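Local coordinates for probable fimbrial chaperone YadV (Escherichia coli K-12, PDB 5GHU), which probably acts as a periplasmic chaperone that assists the folding of fimbrial subunits and their assembly into fimbriae, at residues Val19-Glu24 and Phe88-Leu93; Pro58-Asp63 and Gln68-Met73; Lys119-Pro124 and Tyr160-Ser165. One frame throughout, in Å; residues are numbered along the deposited sequence. Where two conformers were deposited one is given.

Contact 1: Val19-Glu24 and Phe88-Leu93; sequences VNVRLE and FWFNVL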
# COMPACT_ATOMS: atom_id res chain seq x y z
N VAL A 19 -3.46 14.07 9.93
CA VAL A 19 -3.74 14.00 8.50
C VAL A 19 -5.23 13.66 8.31
O VAL A 19 -5.77 12.86 9.10
CB VAL A 19 -2.85 12.92 7.85
CG1 VAL A 19 -3.27 12.61 6.44
CG2 VAL A 19 -1.40 13.33 7.94
N ASN A 20 -5.88 14.22 7.29
CA ASN A 20 -7.30 13.93 7.09
C ASN A 20 -7.50 12.95 5.95
O ASN A 20 -6.75 12.94 4.94
CB ASN A 20 -8.10 15.20 6.81
CG ASN A 20 -8.19 16.12 8.00
OD1 ASN A 20 -8.15 15.69 9.15
ND2 ASN A 20 -8.36 17.41 7.72
N VAL A 21 -8.51 12.10 6.09
CA VAL A 21 -8.90 11.21 5.00
C VAL A 21 -10.39 11.40 4.81
O VAL A 21 -11.13 11.42 5.78
CB VAL A 21 -8.63 9.73 5.33
CG1 VAL A 21 -9.16 8.83 4.22
CG2 VAL A 21 -7.13 9.52 5.50
N ARG A 22 -10.84 11.49 3.57
CA ARG A 22 -12.27 11.73 3.33
C ARG A 22 -13.02 10.47 2.91
O ARG A 22 -12.54 9.68 2.08
CB ARG A 22 -12.40 12.80 2.25
CG ARG A 22 -13.83 13.14 1.90
CD ARG A 22 -14.53 13.88 3.03
NE ARG A 22 -15.90 14.22 2.62
CZ ARG A 22 -16.68 15.09 3.26
NH1 ARG A 22 -17.92 15.35 2.82
NH2 ARG A 22 -16.23 15.69 4.36
N LEU A 23 -14.18 10.27 3.53
CA LEU A 23 -15.15 9.23 3.17
C LEU A 23 -16.38 9.87 2.51
O LEU A 23 -16.87 10.94 2.94
CB LEU A 23 -15.60 8.47 4.41
CG LEU A 23 -14.45 7.95 5.27
CD1 LEU A 23 -15.05 7.22 6.47
CD2 LEU A 23 -13.49 7.01 4.47
N GLU A 24 -16.94 9.16 1.53
CA GLU A 24 -18.20 9.58 0.91
C GLU A 24 -19.12 8.39 0.81
O GLU A 24 -18.68 7.31 0.43
CB GLU A 24 -17.98 10.13 -0.48
CG GLU A 24 -17.13 11.40 -0.50
CD GLU A 24 -17.93 12.63 -0.00
OE1 GLU A 24 -19.17 12.63 -0.11
OE2 GLU A 24 -17.29 13.58 0.49
N PHE A 88 0.94 1.00 7.83
CA PHE A 88 -0.28 0.63 8.57
C PHE A 88 -1.43 0.51 7.62
O PHE A 88 -1.32 0.87 6.44
CB PHE A 88 -0.58 1.66 9.70
CG PHE A 88 0.56 1.80 10.64
CD1 PHE A 88 1.61 2.67 10.37
CD2 PHE A 88 0.61 1.03 11.78
CE1 PHE A 88 2.67 2.74 11.24
CE2 PHE A 88 1.71 1.11 12.64
CZ PHE A 88 2.73 1.99 12.33
N TRP A 89 -2.52 -0.04 8.14
CA TRP A 89 -3.75 -0.13 7.38
C TRP A 89 -4.87 0.73 7.93
O TRP A 89 -5.21 0.63 9.09
CB TRP A 89 -4.19 -1.59 7.31
CG TRP A 89 -3.23 -2.30 6.42
CD1 TRP A 89 -2.00 -2.82 6.76
CD2 TRP A 89 -3.36 -2.48 5.01
NE1 TRP A 89 -1.39 -3.33 5.66
CE2 TRP A 89 -2.21 -3.15 4.57
CE3 TRP A 89 -4.35 -2.16 4.09
CZ2 TRP A 89 -2.03 -3.51 3.25
CZ3 TRP A 89 -4.17 -2.52 2.79
CH2 TRP A 89 -3.03 -3.19 2.37
N PHE A 90 -5.39 1.58 7.07
CA PHE A 90 -6.58 2.36 7.39
C PHE A 90 -7.82 1.59 6.96
O PHE A 90 -7.98 1.31 5.77
CB PHE A 90 -6.53 3.74 6.69
CG PHE A 90 -7.76 4.58 6.95
CD1 PHE A 90 -8.09 4.95 8.23
CD2 PHE A 90 -8.64 4.88 5.93
CE1 PHE A 90 -9.24 5.67 8.52
CE2 PHE A 90 -9.79 5.61 6.20
CZ PHE A 90 -10.10 5.98 7.51
N ASN A 91 -8.67 1.26 7.93
CA ASN A 91 -9.86 0.44 7.69
C ASN A 91 -11.13 1.22 7.79
O ASN A 91 -11.28 2.03 8.71
CB ASN A 91 -9.97 -0.67 8.74
CG ASN A 91 -8.81 -1.65 8.70
OD1 ASN A 91 -8.96 -2.74 8.20
ND2 ASN A 91 -7.66 -1.26 9.23
N VAL A 92 -12.07 0.89 6.90
CA VAL A 92 -13.42 1.40 6.90
C VAL A 92 -14.40 0.25 6.83
O VAL A 92 -14.32 -0.58 5.94
CB VAL A 92 -13.59 2.34 5.72
CG1 VAL A 92 -15.02 2.78 5.59
CG2 VAL A 92 -12.63 3.51 5.92
N LEU A 93 -15.32 0.20 7.79
CA LEU A 93 -16.30 -0.89 7.85
C LEU A 93 -17.70 -0.28 7.83
O LEU A 93 -17.99 0.55 8.67
CB LEU A 93 -16.05 -1.73 9.14
CG LEU A 93 -16.93 -2.94 9.52
CD1 LEU A 93 -18.25 -2.53 10.17
CD2 LEU A 93 -17.20 -3.74 8.29
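V21 and L23 face F90 and V92 from two strands that run in roughly the same direction, their short axes 10.6 Å apart at closest approach and inclined at -25°. No hydrogen bond joins the two segments. The CA atoms of V21 and F90 lie 9.5 Å apart, and those of L23 and V92 8.8 Å, so the strands meet through side chains, not backbone. The F90 ring reaches toward strand 19-24 while V21 comes from the opposite direction, and V21 CG1 meets F90 CE2 obliquely at 3.8 Å. With CG anti to the backbone N (chi1 178°), the ring projects across the gap and offers this CE2 corner to both neighbours. L23 CD2 lies at the ring edge, near its plane, 4.3 Å from the same F90 CE2. The other end of the contact is aliphatic: L23 and V92 slide past each other, leaving L23 CD2 3.9 Å from V92 CG2. All four residues are buried, and I5 of strand 3-5 also packs on V21, L23 and V92. R22, between V21 and L23, points away from this interior. Its guanidinium forms a side-on salt bridge with E24, R22 NE lying 2.6 Å from E24 OE2, and R22 NH1 bonds to the same oxygen. Both nitrogens approach from one face of the carboxylate, NE lying 36° out of its plane, while R22 NH2 is held by T69 OG1. The alternation of inward apolar and outward polar residues on strand 19-24, facing a second strand across the core, is that of an immunoglobulin-like beta-sandwich, here the N-terminal domain of a PapD-type chaperone.

Contact 2: Pro58-Asp63 and Gln68-Met73; sequences PVSRID and QTIKLM
S60 and I62 meet Q68 near the turn of the beta hairpin made by strands 53-62 and 67-74. The short segments run nearly antiparallel, at 166°, but their axes stay 9.1 Å apart and no hydrogen bond crosses directly. Side chains and one water span the opening instead. I62 CD1 lies 3.9 Å from Q68 CB, the two side chains crossing obliquely. Farther along the glutamine, S60 OG approaches Q68 CG at 3.7 Å. Q68 leaves the backbone with CG anti to N (chi1 175°) and then bends at chi2 (64°), which lays the amide alongside its own strand, toward T69. There Q68 NE2 donates to T69 O at 2.9 Å in a nearly straight bond, from above the carbonyl plane. The other end of the amide, Q68 OE1, accepts from a water at 2.7 Å, and that water also donates to R61 O. With a partner at each end, the amide is probably held in this rotation. If an alanine stood here, the water would probably be left without its glutamine acceptor and the S60 hydroxyl would lose its packing against the side-chain methylene. The backbones find partners elsewhere: S60 and I62 bond to V33 and L31 of strand 31-38, whereas Q68 and I70 bond to L23 and V21 of strand 19-25. Such parting of hairpin arms toward separate neighbours is consistent with a strand that switches sheets at the edge of an immunoglobulin-like sandwich.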
# COMPACT_ATOMS: atom_id res chain seq x y z
N PRO A 58 -14.31 7.65 15.35
CA PRO A 58 -14.15 6.23 15.07
C PRO A 58 -15.43 5.60 14.54
O PRO A 58 -15.36 4.61 13.82
CB PRO A 58 -13.76 5.65 16.43
CG PRO A 58 -14.36 6.59 17.40
CD PRO A 58 -14.21 7.94 16.79
N VAL A 59 -16.58 6.17 14.90
CA VAL A 59 -17.84 5.74 14.35
C VAL A 59 -18.64 6.95 13.91
O VAL A 59 -18.74 7.94 14.63
CB VAL A 59 -18.68 4.93 15.35
CG1 VAL A 59 -19.99 4.57 14.70
CG2 VAL A 59 -17.94 3.69 15.77
N SER A 60 -19.17 6.90 12.70
CA SER A 60 -20.04 7.97 12.27
C SER A 60 -21.22 7.45 11.48
O SER A 60 -21.19 6.33 10.95
CB SER A 60 -19.26 9.01 11.44
OG SER A 60 -18.32 8.41 10.61
N ARG A 61 -22.30 8.24 11.46
CA ARG A 61 -23.42 8.01 10.57
C ARG A 61 -23.25 8.91 9.35
O ARG A 61 -23.24 10.13 9.49
CB ARG A 61 -24.76 8.29 11.27
CG ARG A 61 -25.97 8.03 10.42
CD ARG A 61 -27.26 7.91 11.27
NE ARG A 61 -27.30 8.85 12.39
CZ ARG A 61 -27.14 8.50 13.67
NH1 ARG A 61 -26.93 7.23 13.99
NH2 ARG A 61 -27.19 9.42 14.63
N ILE A 62 -23.13 8.31 8.17
CA ILE A 62 -22.96 9.05 6.92
C ILE A 62 -24.21 8.86 6.06
O ILE A 62 -24.49 7.74 5.61
CB ILE A 62 -21.76 8.58 6.14
CG1 ILE A 62 -20.52 8.48 7.04
CG2 ILE A 62 -21.51 9.56 4.97
CD1 ILE A 62 -19.21 8.02 6.32
N ASP A 63 -24.96 9.94 5.84
CA ASP A 63 -26.19 9.85 5.07
C ASP A 63 -25.89 9.60 3.62
O ASP A 63 -24.76 9.81 3.18
CB ASP A 63 -27.00 11.12 5.20
CG ASP A 63 -27.85 11.12 6.44
OD1 ASP A 63 -28.19 10.01 6.89
OD2 ASP A 63 -28.16 12.20 6.96
N GLN A 68 -17.82 12.40 5.27
CA GLN A 68 -17.27 12.57 6.60
C GLN A 68 -15.77 12.59 6.46
O GLN A 68 -15.19 11.70 5.84
CB GLN A 68 -17.68 11.39 7.50
CG GLN A 68 -17.06 11.39 8.90
CD GLN A 68 -17.52 12.57 9.71
OE1 GLN A 68 -18.73 12.78 9.89
NE2 GLN A 68 -16.58 13.37 10.19
N THR A 69 -15.13 13.60 7.04
CA THR A 69 -13.68 13.60 7.13
C THR A 69 -13.22 12.90 8.40
O THR A 69 -13.74 13.18 9.48
CB THR A 69 -13.14 15.01 7.10
OG1 THR A 69 -13.50 15.57 5.84
CG2 THR A 69 -11.61 15.01 7.18
N ILE A 70 -12.23 12.00 8.26
CA ILE A 70 -11.67 11.29 9.41
C ILE A 70 -10.30 11.88 9.69
O ILE A 70 -9.47 11.97 8.81
CB ILE A 70 -11.54 9.78 9.14
CG1 ILE A 70 -12.90 9.21 8.72
CG2 ILE A 70 -10.95 9.03 10.36
CD1 ILE A 70 -14.04 9.32 9.76
N LYS A 71 -10.04 12.23 10.93
CA LYS A 71 -8.75 12.80 11.29
C LYS A 71 -7.88 11.67 11.85
O LYS A 71 -8.26 10.98 12.81
CB LYS A 71 -8.94 13.94 12.31
CG LYS A 71 -7.64 14.40 12.98
CD LYS A 71 -7.87 15.56 13.92
CE LYS A 71 -8.15 16.84 13.15
NZ LYS A 71 -8.25 18.03 14.06
N LEU A 72 -6.70 11.48 11.26
CA LEU A 72 -5.78 10.45 11.72
C LEU A 72 -4.67 11.14 12.47
O LEU A 72 -4.11 12.13 11.99
CB LEU A 72 -5.22 9.64 10.57
CG LEU A 72 -6.26 9.05 9.64
CD1 LEU A 72 -5.51 8.41 8.42
CD2 LEU A 72 -7.19 8.05 10.37
N MET A 73 -4.36 10.65 13.66
CA MET A 73 -3.43 11.37 14.51
C MET A 73 -2.41 10.44 15.17
O MET A 73 -2.79 9.49 15.84
CB MET A 73 -4.19 12.15 15.57
CG MET A 73 -3.28 13.02 16.34
SD MET A 73 -4.14 14.10 17.50
CE MET A 73 -5.26 15.03 16.47
O HOH W 1 -21.23 12.00 9.31

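Contact 3: Lys119-Pro124 and Tyr160-Ser165; sequences KLFYRP and YVSFSS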
# COMPACT_ATOMS: atom_id res chain seq x y z
N LYS A 119 -3.55 1.45 2.47
CA LYS A 119 -2.30 1.61 3.22
C LYS A 119 -2.09 3.04 3.69
O LYS A 119 -2.38 4.01 2.97
CB LYS A 119 -1.11 1.23 2.35
CG LYS A 119 -1.11 -0.26 2.00
CD LYS A 119 -0.06 -0.50 0.86
CE LYS A 119 -0.13 -1.88 0.21
NZ LYS A 119 0.71 -1.93 -1.04
N LEU A 120 -1.54 3.14 4.89
CA LEU A 120 -1.02 4.43 5.40
C LEU A 120 0.48 4.28 5.57
O LEU A 120 0.97 3.34 6.21
CB LEU A 120 -1.68 4.80 6.73
CG LEU A 120 -1.10 6.11 7.32
CD1 LEU A 120 -2.23 6.88 8.08
CD2 LEU A 120 0.06 5.83 8.27
N PHE A 121 1.26 5.17 4.96
CA PHE A 121 2.71 5.11 5.12
C PHE A 121 3.12 6.22 6.03
O PHE A 121 2.92 7.42 5.68
CB PHE A 121 3.44 5.25 3.76
CG PHE A 121 3.11 4.14 2.79
CD1 PHE A 121 3.78 2.96 2.87
CD2 PHE A 121 2.12 4.28 1.81
CE1 PHE A 121 3.51 1.90 1.97
CE2 PHE A 121 1.79 3.18 0.93
CZ PHE A 121 2.50 2.02 1.01
N TYR A 122 3.69 5.85 7.17
CA TYR A 122 4.26 6.83 8.10
C TYR A 122 5.69 7.13 7.65
O TYR A 122 6.53 6.21 7.57
CB TYR A 122 4.22 6.28 9.54
CG TYR A 122 4.75 7.31 10.51
CD1 TYR A 122 3.93 8.30 11.00
CD2 TYR A 122 6.06 7.23 10.97
CE1 TYR A 122 4.41 9.22 11.94
CE2 TYR A 122 6.54 8.11 11.93
CZ TYR A 122 5.72 9.11 12.38
OH TYR A 122 6.22 10.01 13.33
N ARG A 123 5.97 8.42 7.31
CA ARG A 123 7.22 8.78 6.68
C ARG A 123 7.95 9.79 7.57
O ARG A 123 7.60 10.97 7.61
CB ARG A 123 6.97 9.39 5.29
CG ARG A 123 8.28 9.70 4.57
CD ARG A 123 8.00 10.29 3.18
NE ARG A 123 7.44 9.16 2.41
CZ ARG A 123 6.69 9.35 1.34
NH1 ARG A 123 6.47 10.58 0.86
NH2 ARG A 123 6.15 8.29 0.72
N PRO A 124 8.98 9.33 8.30
CA PRO A 124 9.82 10.29 9.02
C PRO A 124 10.41 11.31 8.06
O PRO A 124 10.79 10.97 6.94
CB PRO A 124 10.93 9.41 9.63
CG PRO A 124 10.29 8.00 9.71
CD PRO A 124 9.42 7.92 8.45
N TYR A 160 9.02 2.06 1.39
CA TYR A 160 8.30 0.95 0.75
C TYR A 160 8.24 1.16 -0.75
O TYR A 160 8.13 2.31 -1.25
CB TYR A 160 6.84 0.83 1.27
CG TYR A 160 6.77 0.34 2.67
CD1 TYR A 160 6.96 1.20 3.75
CD2 TYR A 160 6.62 -0.99 2.92
CE1 TYR A 160 6.94 0.72 5.06
CE2 TYR A 160 6.60 -1.49 4.27
CZ TYR A 160 6.75 -0.59 5.29
OH TYR A 160 6.76 -1.09 6.59
N VAL A 161 8.24 0.03 -1.46
CA VAL A 161 7.82 0.04 -2.87
C VAL A 161 6.62 -0.87 -3.04
O VAL A 161 6.61 -2.01 -2.58
CB VAL A 161 8.93 -0.40 -3.85
CG1 VAL A 161 8.39 -0.46 -5.31
CG2 VAL A 161 10.11 0.61 -3.80
N SER A 162 5.57 -0.31 -3.70
CA SER A 162 4.30 -1.03 -3.93
C SER A 162 4.09 -1.11 -5.44
O SER A 162 4.49 -0.19 -6.15
CB SER A 162 3.12 -0.24 -3.34
OG SER A 162 3.23 -0.12 -1.90
N PHE A 163 3.46 -2.19 -5.90
CA PHE A 163 3.26 -2.36 -7.35
C PHE A 163 1.81 -2.57 -7.73
O PHE A 163 1.03 -3.21 -6.99
CB PHE A 163 4.01 -3.61 -7.86
CG PHE A 163 5.50 -3.63 -7.55
CD1 PHE A 163 5.95 -4.18 -6.37
CD2 PHE A 163 6.41 -3.08 -8.43
CE1 PHE A 163 7.34 -4.20 -6.05
CE2 PHE A 163 7.79 -3.13 -8.19
CZ PHE A 163 8.27 -3.71 -6.98
N SER A 164 1.46 -2.13 -8.94
CA SER A 164 0.16 -2.54 -9.47
C SER A 164 0.31 -3.78 -10.33
O SER A 164 -0.59 -4.60 -10.35
CB SER A 164 -0.45 -1.39 -10.25
OG SER A 164 0.39 -1.00 -11.34
N SER A 165 1.45 -3.95 -11.01
CA SER A 165 1.67 -5.14 -11.87
C SER A 165 3.12 -5.20 -12.29
O SER A 165 3.87 -4.21 -12.14
CB SER A 165 0.80 -5.12 -13.14
OG SER A 165 1.16 -4.05 -14.00
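K119 NZ donates a weak hydrogen bond to S162 OG, 3.2 Å away, at the end of a lysine chain extended beyond CG. The same serine oxygen lies 3.7 Å from F121 CZ, at roughly a right angle to the lysine bond. F121 packs mainly on Y160: its CE1 atom comes 3.6 Å from Y160 CB, and the rings meet obliquely, centroids 5.5 Å apart and planes at 50°. Having CG anti to its carbonyl carbon (chi1 -62°) swings F121 CE1 and CZ out toward Y160 and S162. The contact joins the two domains of the boomerang-shaped PapD-type chaperone, strand 114-123 belonging to the N-terminal one and segment 160-165 to the C-terminal one. R9, on neighbouring strand 9-13, touches both F121 and S162. In relatives, an arginine and a lysine in the interdomain cleft anchor the C-terminal carboxylate of the bound subunit, and R9 and K119 are probably their counterparts. E85 accepts from the backbone N of Y160 and pairs with R123, which also forms a salt bridge with D211 of the second domain.

Overall arrangement
Contacts 1 and 2 lie together in the N-terminal domain, their centres about 8 Å apart; contact 3 sits near the centre of the molecule where the two domains meet, its centre about 15 Å from that of contact 1 and about 23 Å from that of contact 2. Along the sequence the hairpin of contact 2 falls between the two strands of contact 1, and contact 3 begins only afterwards. Strands 19-25 and 67-74 are sheet neighbours, linking contacts 1 and 2 through backbone bonds. Strands 86-95 and 114-123 are likewise neighbours, with F88 O close to L120 N. One sandwich thus connects its hairpin edge, its hydrophobic core and the interdomain cleft.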